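Local coordinates for protein hydrogenase maturation factor (Thermoanaerobacter tengcongensis, PDB 3VTH) that probably transfers the carbamoyl group of carbamoyl phosphate to the C-terminal cysteine of HypE at the expense of ATP, for [NiFe]-hydrogenase maturation, at residues Phe17-Val20 with Gln21-Phe25; Tyr43-Ser47 with Gly48-Glu52; Glu69-Pro72 with Ser73-Ile77; Ile149-Arg153 with Ala154-Met158. One frame throughout, in Å; residues are numbered along the deposited sequence.

Interaction 1 of 4, residues Phe17-Val20 with Gln21-Phe25; sequences FGIV and QGVGF. With PO4 (phosphate ion), chain E.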
# COMPACT_ATOMS: atom_id res chain seq x y z
N PHE A 17 -0.65 -24.55 5.21
CA PHE A 17 0.02 -23.61 4.33
C PHE A 17 -0.61 -22.23 4.41
O PHE A 17 -1.81 -22.12 4.66
CB PHE A 17 -0.05 -24.10 2.87
CG PHE A 17 0.50 -25.49 2.67
CD1 PHE A 17 -0.35 -26.57 2.53
CD2 PHE A 17 1.87 -25.70 2.63
CE1 PHE A 17 0.16 -27.87 2.34
CE2 PHE A 17 2.40 -26.99 2.44
CZ PHE A 17 1.54 -28.08 2.30
N GLY A 18 0.19 -21.20 4.14
CA GLY A 18 -0.26 -19.80 4.18
C GLY A 18 0.60 -19.02 5.16
O GLY A 18 1.77 -19.35 5.38
N ILE A 19 0.04 -17.96 5.75
CA ILE A 19 0.72 -17.29 6.85
C ILE A 19 0.45 -18.14 8.10
O ILE A 19 -0.59 -18.03 8.74
CB ILE A 19 0.27 -15.83 7.02
CG1 ILE A 19 0.56 -15.04 5.72
CG2 ILE A 19 0.97 -15.18 8.26
CD1 ILE A 19 0.06 -13.57 5.73
N VAL A 20 1.38 -19.03 8.39
CA VAL A 20 1.16 -20.04 9.43
C VAL A 20 2.36 -20.13 10.39
O VAL A 20 2.42 -21.05 11.22
CB VAL A 20 0.82 -21.41 8.81
CG1 VAL A 20 -0.49 -21.33 8.00
CG2 VAL A 20 1.97 -21.91 7.91
N GLN A 21 3.32 -19.21 10.25
CA GLN A 21 4.49 -19.17 11.14
C GLN A 21 4.56 -17.78 11.76
O GLN A 21 4.10 -16.81 11.14
CB GLN A 21 5.80 -19.43 10.38
CG GLN A 21 5.84 -20.78 9.66
CD GLN A 21 7.16 -21.03 8.98
OE1 GLN A 21 8.02 -20.15 8.90
NE2 GLN A 21 7.33 -22.25 8.46
N GLY A 22 5.09 -17.70 12.98
CA GLY A 22 5.10 -16.46 13.74
C GLY A 22 3.74 -16.01 14.23
O GLY A 22 3.51 -14.81 14.48
N VAL A 23 2.84 -16.97 14.39
CA VAL A 23 1.46 -16.67 14.78
C VAL A 23 1.10 -17.46 16.04
O VAL A 23 -0.05 -17.46 16.48
CB VAL A 23 0.45 -16.95 13.61
CG1 VAL A 23 0.85 -16.17 12.35
CG2 VAL A 23 0.36 -18.46 13.26
N GLY A 24 2.08 -18.12 16.63
CA GLY A 24 1.81 -19.01 17.77
C GLY A 24 1.09 -20.29 17.37
O GLY A 24 0.35 -20.87 18.18
N PHE A 25 1.32 -20.75 16.14
CA PHE A 25 0.72 -22.00 15.70
C PHE A 25 1.30 -23.23 16.41
O PHE A 25 0.57 -24.18 16.71
CB PHE A 25 0.83 -22.15 14.19
CG PHE A 25 -0.48 -22.51 13.52
CD1 PHE A 25 -0.88 -21.84 12.36
CD2 PHE A 25 -1.29 -23.52 14.03
CE1 PHE A 25 -2.08 -22.17 11.71
CE2 PHE A 25 -2.50 -23.88 13.39
CZ PHE A 25 -2.89 -23.20 12.23
P PO4 E . 4.83 -19.98 15.46
O1 PO4 E . 4.80 -18.72 16.28
O2 PO4 E . 3.59 -20.09 14.61
O3 PO4 E . 6.02 -19.91 14.54
O4 PO4 E . 4.93 -21.18 16.37
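With chi1 at -62°, Val20 sets CG1 beside its own backbone N, and Phe25, whose chi1 of -130° departs from the staggered values, turns its ring to meet it. The two side chains slant across one another, CB of Val20 lying 4.0 Å from CD1 of Phe25. The carbonyl joins this packing without bonding: Val20 O is 3.5 Å from Phe25 CB. Earlier in the loop, Ile19 CG2 makes a lighter apolar contact with Val23 CG1 at 4.2 Å, while CG2 of Val23 rests against the carbonyl carbon of Val20.

Residues 22-25 curl round a bound phosphate, probably taken up from the crystallisation liquor. Gly22 and Gly24 both have positive phi, and four successive backbone N-H groups converge on the anion. Gly22 N reaches O3 at 2.9 Å in a nearly straight bond (165°), and Gly24 N reaches O1 at 2.8 Å. O2 is gripped twice, by Phe25 N at 2.8 Å and by Val23 N at 3.2 Å. Arg26 NE adds a side-chain bond, and Gly24 holds the N-cap position of helix 25-35, so the helix end is likely to favour the negative charge further. The amide of Gln21 ties the loop outward to Gly48 and Tyr151.

A glycine-rich loop between the first strand and first helix, cradling an anion with main-chain N-H groups beside an arginine predicted to be catalytic, is the phosphate-binding loop of the acylphosphatase fold.

Interaction 2 of 4, residues Tyr43-Ser47 with Gly48-Glu52; sequences YNNSS and GLYIE
Tyr43 and Tyr50 face each other in the beta hairpin of strands 39-45 and 48-55, part of the acylphosphatase-like sheet. They form an antiparallel hydrogen-bonded pair: Tyr43 N gives to Tyr50 O and Tyr50 N to Tyr43 O, each at 3.0 Å. Both side chains leave the same face of the sheet. With Tyr43 CG between its backbone N and carbonyl carbon (chi1 60°) and Tyr50 CG trans to its N (chi1 -179°), the two rings lie side by side and run the same way. They are nearly parallel, with planes at 20°, but slid apart so that they barely overlap, the centroids being 4.6 Å apart. Tyr50 CB makes a CH-pi contact 4.0 Å from the centroid of the Tyr43 ring, which also has a cation-pi contact with Lys99. Asn44, predicted to be catalytic, pairs with Leu49 on the other face.

At the hairpin end, Asn45 OD1 accepts from Ser47 N at 3.0 Å, an Asx turn, and takes a further, weak bond from Gly48 N. At the far end Tyr50 OH gives to Glu52 OE2 at 2.5 Å, meeting the anti side of the carboxylate. With Lys88 in a salt bridge to OE1 and the Tyr90 hydroxyl bonded there too, Glu52 would probably be stabilised as an anion.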
# COMPACT_ATOMS: atom_id res chain seq x y z
N TYR A 43 6.25 -28.97 14.10
CA TYR A 43 7.39 -28.12 13.83
C TYR A 43 7.13 -27.24 12.61
O TYR A 43 6.32 -27.58 11.75
CB TYR A 43 8.69 -28.93 13.66
CG TYR A 43 8.71 -29.95 12.53
CD1 TYR A 43 8.40 -31.29 12.78
CD2 TYR A 43 9.06 -29.58 11.23
CE1 TYR A 43 8.45 -32.24 11.74
CE2 TYR A 43 9.09 -30.52 10.19
CZ TYR A 43 8.78 -31.85 10.46
OH TYR A 43 8.81 -32.77 9.45
N ASN A 44 7.84 -26.12 12.57
CA ASN A 44 7.87 -25.26 11.39
C ASN A 44 8.80 -25.86 10.37
O ASN A 44 9.92 -26.25 10.69
CB ASN A 44 8.39 -23.87 11.77
CG ASN A 44 7.31 -22.99 12.37
OD1 ASN A 44 7.55 -21.82 12.66
ND2 ASN A 44 6.10 -23.55 12.55
N ASN A 45 8.35 -25.97 9.12
CA ASN A 45 9.26 -26.40 8.07
C ASN A 45 9.34 -25.31 7.02
O ASN A 45 8.79 -24.24 7.23
CB ASN A 45 8.91 -27.80 7.52
CG ASN A 45 7.60 -27.84 6.76
OD1 ASN A 45 6.99 -26.80 6.47
ND2 ASN A 45 7.18 -29.04 6.40
N SER A 46 10.03 -25.54 5.91
CA SER A 46 10.22 -24.45 4.98
C SER A 46 8.97 -24.14 4.14
O SER A 46 8.96 -23.16 3.43
CB SER A 46 11.50 -24.62 4.13
OG SER A 46 11.57 -25.90 3.53
N SER A 47 7.92 -24.95 4.26
CA SER A 47 6.73 -24.74 3.46
C SER A 47 5.51 -24.36 4.29
O SER A 47 4.44 -24.05 3.74
CB SER A 47 6.48 -25.93 2.51
OG SER A 47 5.97 -27.03 3.24
N GLY A 48 5.68 -24.36 5.61
CA GLY A 48 4.63 -23.98 6.52
C GLY A 48 4.70 -24.66 7.87
O GLY A 48 5.70 -24.55 8.61
N LEU A 49 3.63 -25.38 8.19
CA LEU A 49 3.53 -26.07 9.47
C LEU A 49 3.33 -27.55 9.21
O LEU A 49 2.52 -27.93 8.35
CB LEU A 49 2.40 -25.47 10.31
CG LEU A 49 2.28 -26.05 11.73
CD1 LEU A 49 3.31 -25.45 12.67
CD2 LEU A 49 0.88 -25.84 12.25
N TYR A 50 4.10 -28.36 9.91
CA TYR A 50 4.04 -29.81 9.82
C TYR A 50 3.60 -30.43 11.17
O TYR A 50 4.15 -30.10 12.24
CB TYR A 50 5.41 -30.35 9.44
CG TYR A 50 5.51 -31.85 9.29
CD1 TYR A 50 5.59 -32.68 10.40
CD2 TYR A 50 5.53 -32.44 8.03
CE1 TYR A 50 5.70 -34.06 10.26
CE2 TYR A 50 5.63 -33.81 7.87
CZ TYR A 50 5.72 -34.62 9.00
OH TYR A 50 5.82 -35.97 8.84
N ILE A 51 2.63 -31.33 11.09
CA ILE A 51 2.06 -31.99 12.28
C ILE A 51 1.95 -33.48 12.04
O ILE A 51 1.55 -33.91 10.95
CB ILE A 51 0.64 -31.46 12.61
CG1 ILE A 51 0.64 -29.94 12.87
CG2 ILE A 51 0.05 -32.17 13.84
CD1 ILE A 51 -0.74 -29.30 12.71
N GLU A 52 2.31 -34.27 13.05
CA GLU A 52 2.01 -35.70 13.11
C GLU A 52 1.25 -35.93 14.41
O GLU A 52 1.75 -35.58 15.49
CB GLU A 52 3.29 -36.54 13.14
CG GLU A 52 4.09 -36.53 11.84
CD GLU A 52 5.31 -37.46 11.85
OE1 GLU A 52 5.39 -38.37 12.70
OE2 GLU A 52 6.21 -37.28 10.98

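Interaction 3 of 4, residues Glu69-Pro72 with Ser73-Ile77; sequences ENPP and SLSVI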
# COMPACT_ATOMS: atom_id res chain seq x y z
N GLU A 69 -11.62 -24.27 12.85
CA GLU A 69 -12.61 -23.36 13.44
C GLU A 69 -12.04 -22.14 14.15
O GLU A 69 -12.59 -21.04 14.04
CB GLU A 69 -13.55 -24.10 14.39
CG GLU A 69 -14.75 -24.72 13.70
CD GLU A 69 -15.55 -25.64 14.62
OE1 GLU A 69 -15.41 -25.55 15.86
OE2 GLU A 69 -16.33 -26.45 14.08
N ASN A 70 -10.98 -22.32 14.94
CA ASN A 70 -10.33 -21.15 15.54
C ASN A 70 -8.82 -21.18 15.50
O ASN A 70 -8.16 -21.36 16.52
CB ASN A 70 -10.88 -20.80 16.94
CG ASN A 70 -10.84 -21.94 17.88
OD1 ASN A 70 -11.80 -22.73 17.95
ND2 ASN A 70 -9.76 -22.03 18.65
N PRO A 71 -8.28 -21.01 14.29
CA PRO A 71 -6.85 -20.92 14.12
C PRO A 71 -6.32 -19.66 14.81
O PRO A 71 -7.10 -18.77 15.16
CB PRO A 71 -6.69 -20.82 12.60
CG PRO A 71 -7.91 -20.16 12.14
CD PRO A 71 -9.00 -20.66 13.04
N PRO A 72 -5.00 -19.57 14.99
CA PRO A 72 -4.46 -18.38 15.64
C PRO A 72 -4.87 -17.10 14.91
O PRO A 72 -5.08 -17.11 13.69
CB PRO A 72 -2.95 -18.60 15.55
CG PRO A 72 -2.81 -20.16 15.50
CD PRO A 72 -3.96 -20.54 14.61
N SER A 73 -4.98 -16.01 15.68
CA SER A 73 -5.50 -14.71 15.23
C SER A 73 -4.76 -14.12 14.02
O SER A 73 -5.37 -13.47 13.16
CB SER A 73 -5.41 -13.72 16.40
OG SER A 73 -5.88 -12.45 16.02
N LEU A 74 -3.44 -14.32 13.97
CA LEU A 74 -2.63 -13.75 12.89
C LEU A 74 -2.44 -14.69 11.70
O LEU A 74 -1.84 -14.30 10.69
CB LEU A 74 -1.26 -13.32 13.42
CG LEU A 74 -1.20 -12.21 14.47
CD1 LEU A 74 0.30 -11.91 14.74
CD2 LEU A 74 -1.96 -10.94 14.05
N SER A 75 -2.92 -15.93 11.81
CA SER A 75 -2.78 -16.89 10.72
C SER A 75 -3.64 -16.48 9.52
O SER A 75 -4.70 -15.86 9.68
CB SER A 75 -3.10 -18.33 11.18
OG SER A 75 -4.50 -18.55 11.34
N VAL A 76 -3.15 -16.75 8.32
CA VAL A 76 -3.96 -16.65 7.12
C VAL A 76 -3.73 -17.99 6.41
O VAL A 76 -2.81 -18.12 5.61
CB VAL A 76 -3.55 -15.46 6.21
CG1 VAL A 76 -4.45 -15.38 4.97
CG2 VAL A 76 -3.58 -14.12 7.01
N ILE A 77 -4.56 -18.96 6.75
CA ILE A 77 -4.46 -20.32 6.23
C ILE A 77 -5.06 -20.41 4.84
O ILE A 77 -6.21 -20.01 4.62
CB ILE A 77 -5.19 -21.32 7.16
CG1 ILE A 77 -4.54 -21.34 8.55
CG2 ILE A 77 -5.24 -22.74 6.51
CD1 ILE A 77 -5.34 -22.15 9.59
O HOH W 1 -7.04 -15.90 11.59
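Pro72 O is the acceptor for two groups of Ser75. The hydroxyl OG donates to it at 2.8 Å, lying in the carbonyl plane on a lone pair, while the backbone N of Ser75 approaches the same oxygen at 3.1 Å from well above that plane, 59° out of it. The two donors thus come from different directions and do not compete for one lone pair. The N-H bond closes a type I beta turn from Pro72 to Ser75. Ser75 has OG between its backbone N and carbonyl carbon (chi1 75°), which folds the hydroxyl back over the turn and also brings it to 3.4 Å from Pro71 CB. A water lies beside the turn, 3.1 Å from Pro72 O and 3.0 Å from Ser75 O. Without the hydroxyl, as with an alanine here, Pro72 O would probably lose its in-plane donor and Pro71 CB its polar neighbour, opening a small gap beside the ring.

One step further out, Ile77 CD1 packs on Pro71 CB at 3.6 Å, the two side chains slanting past one another; the ring of Pro71 thereby touches both the turn and the strand that follows it. Pro72 and Ile77 both lean on Phe25, and Pro72 also on Phe28, residues of the helix 25-35. Leu74, whose CB leaves the turn away from the prolines, packs on Val23 and Met111, with its side chain about 8 Å from a bound zinc. The segment therefore carries the chain from the end of helix 57-69 into the edge strand 76-85, which runs antiparallel beside strand 10-17 in the sheet.

Interaction 4 of 4, residues Ile149-Arg153 with Ala154-Met158; sequences IPYDR and AKTSM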
# COMPACT_ATOMS: atom_id res chain seq x y z
N ILE A 149 13.56 -17.95 6.83
CA ILE A 149 12.56 -18.89 7.34
C ILE A 149 13.24 -20.25 7.36
O ILE A 149 14.32 -20.38 6.77
CB ILE A 149 11.27 -18.90 6.47
CG1 ILE A 149 11.55 -19.26 5.00
CG2 ILE A 149 10.58 -17.56 6.57
CD1 ILE A 149 11.70 -20.77 4.72
N PRO A 150 12.66 -21.27 8.05
CA PRO A 150 11.45 -21.28 8.87
C PRO A 150 11.58 -20.29 10.03
O PRO A 150 12.66 -20.16 10.62
CB PRO A 150 11.40 -22.71 9.41
CG PRO A 150 12.18 -23.52 8.48
CD PRO A 150 13.26 -22.61 7.94
N TYR A 151 10.48 -19.61 10.33
CA TYR A 151 10.46 -18.62 11.40
C TYR A 151 10.86 -19.25 12.74
O TYR A 151 10.32 -20.28 13.14
CB TYR A 151 9.07 -17.98 11.50
CG TYR A 151 8.88 -17.03 12.67
CD1 TYR A 151 8.27 -17.47 13.85
CD2 TYR A 151 9.29 -15.70 12.60
CE1 TYR A 151 8.07 -16.61 14.93
CE2 TYR A 151 9.09 -14.82 13.67
CZ TYR A 151 8.48 -15.29 14.83
OH TYR A 151 8.27 -14.44 15.89
N ASP A 152 11.86 -18.64 13.38
CA ASP A 152 12.31 -18.99 14.72
C ASP A 152 13.08 -17.78 15.22
O ASP A 152 13.58 -17.01 14.43
CB ASP A 152 13.26 -20.19 14.69
CG ASP A 152 12.54 -21.52 14.77
OD1 ASP A 152 11.64 -21.67 15.63
OD2 ASP A 152 12.88 -22.41 13.98
N ARG A 153 13.21 -17.64 16.54
CA ARG A 153 13.96 -16.52 17.13
C ARG A 153 15.35 -16.34 16.52
O ARG A 153 15.79 -15.22 16.27
CB ARG A 153 14.09 -16.71 18.65
CG ARG A 153 14.53 -15.44 19.43
CD ARG A 153 14.84 -15.86 20.86
NE ARG A 153 15.16 -14.77 21.77
CZ ARG A 153 14.27 -14.16 22.56
NH1 ARG A 153 12.98 -14.48 22.51
NH2 ARG A 153 14.67 -13.20 23.39
N ALA A 154 16.06 -17.46 16.30
CA ALA A 154 17.41 -17.45 15.76
C ALA A 154 17.50 -16.86 14.35
O ALA A 154 18.59 -16.49 13.90
CB ALA A 154 18.01 -18.89 15.77
N LYS A 155 16.37 -16.78 13.64
CA LYS A 155 16.36 -16.17 12.30
C LYS A 155 15.66 -14.81 12.28
O LYS A 155 15.09 -14.38 11.26
CB LYS A 155 15.71 -17.12 11.27
CG LYS A 155 16.48 -18.43 11.09
CD LYS A 155 15.98 -19.21 9.89
CE LYS A 155 16.68 -20.58 9.81
NZ LYS A 155 18.10 -20.46 9.39
N THR A 156 15.70 -14.13 13.43
CA THR A 156 15.15 -12.77 13.56
C THR A 156 16.23 -11.92 14.25
O THR A 156 17.22 -12.46 14.75
CB THR A 156 13.89 -12.72 14.46
OG1 THR A 156 14.27 -13.02 15.81
CG2 THR A 156 12.80 -13.72 14.00
N SER A 157 16.05 -10.60 14.30
CA SER A 157 17.06 -9.81 15.01
C SER A 157 16.99 -9.96 16.54
O SER A 157 17.80 -9.36 17.26
CB SER A 157 17.10 -8.35 14.56
OG SER A 157 15.82 -7.86 14.30
N MET A 158 16.05 -10.78 17.03
CA MET A 158 16.05 -11.19 18.44
C MET A 158 17.14 -12.23 18.73
O MET A 158 17.33 -12.63 19.87
CB MET A 158 14.67 -11.71 18.89
CG MET A 158 13.60 -10.62 19.06
SD MET A 158 14.11 -9.16 20.02
CE MET A 158 14.08 -9.85 21.67
O HOH W 2 12.51 -16.09 11.18
O HOH W 3 18.05 -15.17 21.10
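Thr156 anchors the tight part of this corner to Arg153. Its OG1 donates to Arg153 O at 2.7 Å, only slightly tilted from the carbonyl plane, and its backbone N reaches the same oxygen at 3.0 Å from above that plane. OG1 sits between backbone N and carbonyl carbon (chi1 68°), and this rotation brings CG2 to 3.4 Å from Asp152 O and against CE2 of Tyr151. One residue back, Lys155 N bonds Asp152 O at 2.9 Å. The carboxylate of Asp152 is bound by Arg26, predicted to be catalytic, in a salt bridge, and by Ser98. OG1 of Thr156 also accepts from Met158 N at 3.1 Å, an ST turn, so that a single hydroxyl links the carbonyl before it to the amide after it. With a valine here, Arg153 O would probably lose its hydroxyl donor and Met158 N its acceptor, leaving the turn freer to shift. The corner lies in the loop between helices 115-121 and 165-171, each of which starts at a zinc-binding cysteine pair.

Contact with Met158 is lighter and water-bridged. Met158 CB approaches one face of the Arg153 guanidinium, its nearest carbon contact being Arg153 CG at 3.8 Å. A water in the guanidinium plane joins Arg153 NE, 3.0 Å away, to Met158 O, though the guanidinium itself is firmly held by the carbonyls of Val184 and Phe161. Looser still is Lys155: its CD lies 3.5 Å from Pro150 O, and its NZ makes a long, weak ion pair with Asp148. Another water bonds weakly to Asp152 N and Lys155 O.

Overall arrangement
Interactions 1, 2 and 4 meet around the phosphate. Gln21 of interaction 1 joins all three, its NE2 2.8 Å from Gly48 O in interaction 2 and its OE1 2.9 Å from Tyr151 N in interaction 4. Interaction 2 supplies Asn44, predicted catalytic, with its side chain about 3 Å from the phosphate, and the side chain of Tyr151 comes equally near; interaction 4 thus brings the chain between the two zinc sites against the acylphosphatase-like site. Interaction 3 packs against the phosphate loop, with centres about 8 Å apart, and Ile19 N is 2.9 Å from Val76 O. It does not touch interaction 2 or 4, the nearest atoms being about 8 Å apart in each case.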